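Local coordinates for protein ferritin (Pseudo-nitzschia multiseries, PDB 4IWK) that binds ferrous iron and oxidises it with molecular oxygen, and probably stores the resulting ferric hydroxide in the hollow of a 24-subunit shell, at residues Trp29-Asn33 against Asp34-Met38. Sequence-based numbering, arbitrary orientation.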
ATOM      1  N   TRP A  29     -33.257  16.217 -36.736  1.00 16.80           N
ATOM      2  CA  TRP A  29     -34.643  15.850 -36.752  1.00 18.66           C
ATOM      3  C   TRP A  29     -35.030  15.209 -35.439  1.00 20.59           C
ATOM      4  O   TRP A  29     -36.089  15.503 -34.861  1.00 18.21           O
ATOM      5  CB  TRP A  29     -34.925  14.900 -37.989  1.00 16.88           C
ATOM      6  CG  TRP A  29     -36.416  14.738 -38.153  1.00 17.70           C
ATOM      7  CD1 TRP A  29     -37.234  15.488 -38.994  1.00 20.39           C
ATOM      8  CD2 TRP A  29     -37.262  13.807 -37.461  1.00 18.02           C
ATOM      9  NE1 TRP A  29     -38.554  15.070 -38.836  1.00 22.25           N
ATOM     10  CE2 TRP A  29     -38.606  14.052 -37.903  1.00 22.42           C
ATOM     11  CE3 TRP A  29     -37.038  12.850 -36.459  1.00 20.89           C
ATOM     12  CZ2 TRP A  29     -39.732  13.274 -37.408  1.00 25.41           C
ATOM     13  CZ3 TRP A  29     -38.130  12.089 -35.946  1.00 23.15           C
ATOM     14  CH2 TRP A  29     -39.493  12.351 -36.407  1.00 23.76           C
ATOM     15  N   PHE A  30     -34.241  14.215 -34.977  1.00 16.15           N
ATOM     16  CA  PHE A  30     -34.586  13.536 -33.736  1.00 18.24           C
ATOM     17  C   PHE A  30     -34.621  14.537 -32.573  1.00 20.12           C
ATOM     18  O   PHE A  30     -35.539  14.450 -31.776  1.00 19.29           O
ATOM     19  CB  PHE A  30     -33.525  12.477 -33.460  1.00 16.68           C
ATOM     20  CG  PHE A  30     -33.765  11.225 -34.278  1.00 19.46           C
ATOM     21  CD1 PHE A  30     -35.037  10.673 -34.326  1.00 19.42           C
ATOM     22  CD2 PHE A  30     -32.741  10.627 -34.985  1.00 18.64           C
ATOM     23  CE1 PHE A  30     -35.311   9.470 -35.043  1.00 21.89           C
ATOM     24  CE2 PHE A  30     -32.990   9.421 -35.701  1.00 20.87           C
ATOM     25  CZ  PHE A  30     -34.285   8.858 -35.749  1.00 19.16           C
ATOM     26  N   ASP A  31     -33.649  15.452 -32.482  1.00 20.57           N
ATOM     27  CA  ASP A  31     -33.601  16.360 -31.301  1.00 24.25           C
ATOM     28  C   ASP A  31     -34.778  17.289 -31.381  1.00 20.67           C
ATOM     29  O   ASP A  31     -35.400  17.589 -30.363  1.00 22.98           O
ATOM     30  CB  ASP A  31     -32.308  17.178 -31.298  1.00 21.53           C
ATOM     31  CG  ASP A  31     -31.230  16.552 -30.468  1.00 33.00           C
ATOM     32  OD1 ASP A  31     -31.511  15.841 -29.462  1.00 30.94           O
ATOM     33  OD2 ASP A  31     -30.019  16.748 -30.775  1.00 35.01           O
ATOM     34  N   GLN A  32     -35.112  17.730 -32.577  1.00 22.14           N
ATOM     35  CA  GLN A  32     -36.267  18.648 -32.704  1.00 22.57           C
ATOM     36  C   GLN A  32     -37.565  17.975 -32.296  1.00 24.67           C
ATOM     37  O   GLN A  32     -38.595  18.645 -31.974  1.00 26.46           O
ATOM     38  CB  GLN A  32     -36.385  19.153 -34.140  1.00 20.98           C
ATOM     39  CG  GLN A  32     -35.335  20.144 -34.547  1.00 26.18           C
ATOM     40  CD  GLN A  32     -35.446  20.509 -36.032  1.00 29.45           C
ATOM     41  OE1 GLN A  32     -36.196  19.842 -36.842  1.00 34.21           O
ATOM     42  NE2 GLN A  32     -34.649  21.550 -36.453  1.00 30.82           N
ATOM     43  N   ASN A  33     -37.629  16.648 -32.438  1.00 21.54           N
ATOM     44  CA  ASN A  33     -38.821  15.956 -32.145  1.00 22.72           C
ATOM     45  C   ASN A  33     -38.718  15.164 -30.826  1.00 21.11           C
ATOM     46  O   ASN A  33     -39.540  14.287 -30.582  1.00 26.33           O
ATOM     47  CB  ASN A  33     -39.182  15.069 -33.323  1.00 20.49           C
ATOM     48  CG  ASN A  33     -39.634  15.887 -34.500  1.00 24.04           C
ATOM     49  OD1 ASN A  33     -40.813  16.262 -34.501  1.00 32.58           O
ATOM     50  ND2 ASN A  33     -38.757  16.254 -35.465  1.00 23.01           N
ATOM     51  N   ASP A  34     -37.778  15.548 -29.997  1.00 21.11           N
ATOM     52  CA  ASP A  34     -37.577  15.047 -28.622  1.00 24.21           C
ATOM     53  C   ASP A  34     -37.247  13.569 -28.505  1.00 25.62           C
ATOM     54  O   ASP A  34     -37.704  12.900 -27.569  1.00 29.38           O
ATOM     55  CB  ASP A  34     -38.786  15.468 -27.756  1.00 21.91           C
ATOM     56  CG  ASP A  34     -38.896  17.030 -27.763  1.00 24.17           C
ATOM     57  OD1 ASP A  34     -37.935  17.738 -27.470  1.00 30.58           O
ATOM     58  OD2 ASP A  34     -39.947  17.532 -28.127  1.00 31.84           O
ATOM     59  N   TRP A  35     -36.477  13.074 -29.482  1.00 20.62           N
ATOM     60  CA  TRP A  35     -35.944  11.709 -29.446  1.00 20.80           C
ATOM     61  C   TRP A  35     -34.472  11.856 -29.144  1.00 23.75           C
ATOM     62  O   TRP A  35     -33.651  11.618 -30.052  1.00 22.45           O
ATOM     63  CB  TRP A  35     -36.113  11.053 -30.823  1.00 20.48           C
ATOM     64  CG  TRP A  35     -37.537  10.881 -31.244  1.00 19.45           C
ATOM     65  CD1 TRP A  35     -38.330  11.777 -31.970  1.00 21.99           C
ATOM     66  CD2 TRP A  35     -38.438   9.794 -30.852  1.00 21.04           C
ATOM     67  NE1 TRP A  35     -39.635  11.249 -32.104  1.00 23.24           N
ATOM     68  CE2 TRP A  35     -39.683  10.053 -31.435  1.00 23.39           C
ATOM     69  CE3 TRP A  35     -38.251   8.581 -30.141  1.00 21.95           C
ATOM     70  CZ2 TRP A  35     -40.804   9.162 -31.307  1.00 20.43           C
ATOM     71  CZ3 TRP A  35     -39.376   7.724 -30.009  1.00 24.28           C
ATOM     72  CH2 TRP A  35     -40.578   8.029 -30.601  1.00 22.03           C
ATOM     73  N   GLU A  36     -34.111  12.209 -27.910  1.00 24.20           N
ATOM     74  CA  GLU A  36     -32.734  12.533 -27.610  1.00 25.93           C
ATOM     75  C   GLU A  36     -31.815  11.314 -27.694  1.00 27.14           C
ATOM     76  O   GLU A  36     -30.633  11.513 -28.046  1.00 24.75           O
ATOM     77  CB  GLU A  36     -32.554  13.355 -26.279  1.00 27.21           C
ATOM     78  CG  GLU A  36     -33.100  14.793 -26.510  1.00 27.63           C
ATOM     79  CD  GLU A  36     -34.536  14.832 -26.112  1.00 39.44           C
ATOM     80  OE1 GLU A  36     -35.078  13.744 -25.808  1.00 35.10           O
ATOM     81  OE2 GLU A  36     -35.077  15.937 -25.998  1.00 39.43           O
ATOM     82  N   GLY A  37     -32.335  10.092 -27.435  1.00 23.95           N
ATOM     83  CA  GLY A  37     -31.511   8.884 -27.505  1.00 25.15           C
ATOM     84  C   GLY A  37     -31.106   8.582 -28.975  1.00 22.97           C
ATOM     85  O   GLY A  37     -29.911   8.409 -29.283  1.00 23.62           O
ATOM     86  N   MET A  38     -32.067   8.649 -29.875  1.00 20.96           N
ATOM     87  CA  MET A  38     -31.807   8.392 -31.318  1.00 19.45           C
ATOM     88  C   MET A  38     -30.953   9.543 -31.807  1.00 19.75           C
ATOM     89  O   MET A  38     -30.074   9.277 -32.634  1.00 19.30           O
ATOM     90  CB  MET A  38     -33.138   8.288 -32.136  1.00 21.68           C
ATOM     91  CG  MET A  38     -33.933   7.046 -31.677  1.00 22.34           C
ATOM     92  SD  MET A  38     -35.497   7.002 -32.540  1.00 22.90           S
ATOM     93  CE  MET A  38     -36.310   5.503 -31.704  1.00 22.37           C
TER
HETATM   94  O   HOH W   1     -37.641  20.291 -29.292  1.00 42.74           O
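Met38 lays its CB squarely over the ring of Phe30, a CH-pi contact 3.5 Å from CB to the ring centroid, while its sulfur comes obliquely to the same ring, with SD 3.5 Å from CE1 of Phe30. The Met38 chain runs extended beyond CG (chi2 176°), which carries SD past the middle of the ring toward CE1 and CZ. Phe30 also turns an edge toward the face of Trp35, in an offset edge-to-face pair, and its CD1 lies 3.7 Å from CB of Trp35. Trp29 completes the aromatic cluster: its six-membered ring is nearly parallel to the pyrrole ring of Trp35 but slid well aside, so that the rings barely overlap and CZ3 of Trp29 meets CD1 of Trp35 at 4.0 Å. Replacing Phe30 with an alanine would probably leave Met38 without its aromatic platform and open a gap beside Trp35.

The backbone turn that brings these side chains together is a Schellman motif. Trp35 N donates to Phe30 O at 2.8 Å, nearly straight at 167°, and Asp34 N donates to Asp31 O at 3.2 Å; Asp34, with positive phi, is the C-prime residue. Asn33 folds its amide back over one face of Trp29 and gives ND2 to Trp29 O at 2.8 Å.

Among the acids, Asp31 OD1 rests 3.5 Å from CG of Glu36. Both residues bind iron or zinc in crystal structures of this protein, though no such metal sits on them in this chain; OE1 of Glu36 makes a salt bridge to Lys141 and OE2 a hydrogen bond to Ser137, both of a neighbouring subunit.

The turn joins helix 3-32 to helix 36-62 in the ferritin four-helix bundle. Helix 84-111 packs on Phe30 and Met38 through Trp88, and helix 151-158 closes over Trp35, with Arg153 in a cation-pi contact and Asp156 taking the backbone N-H groups of Gly37 and Met38.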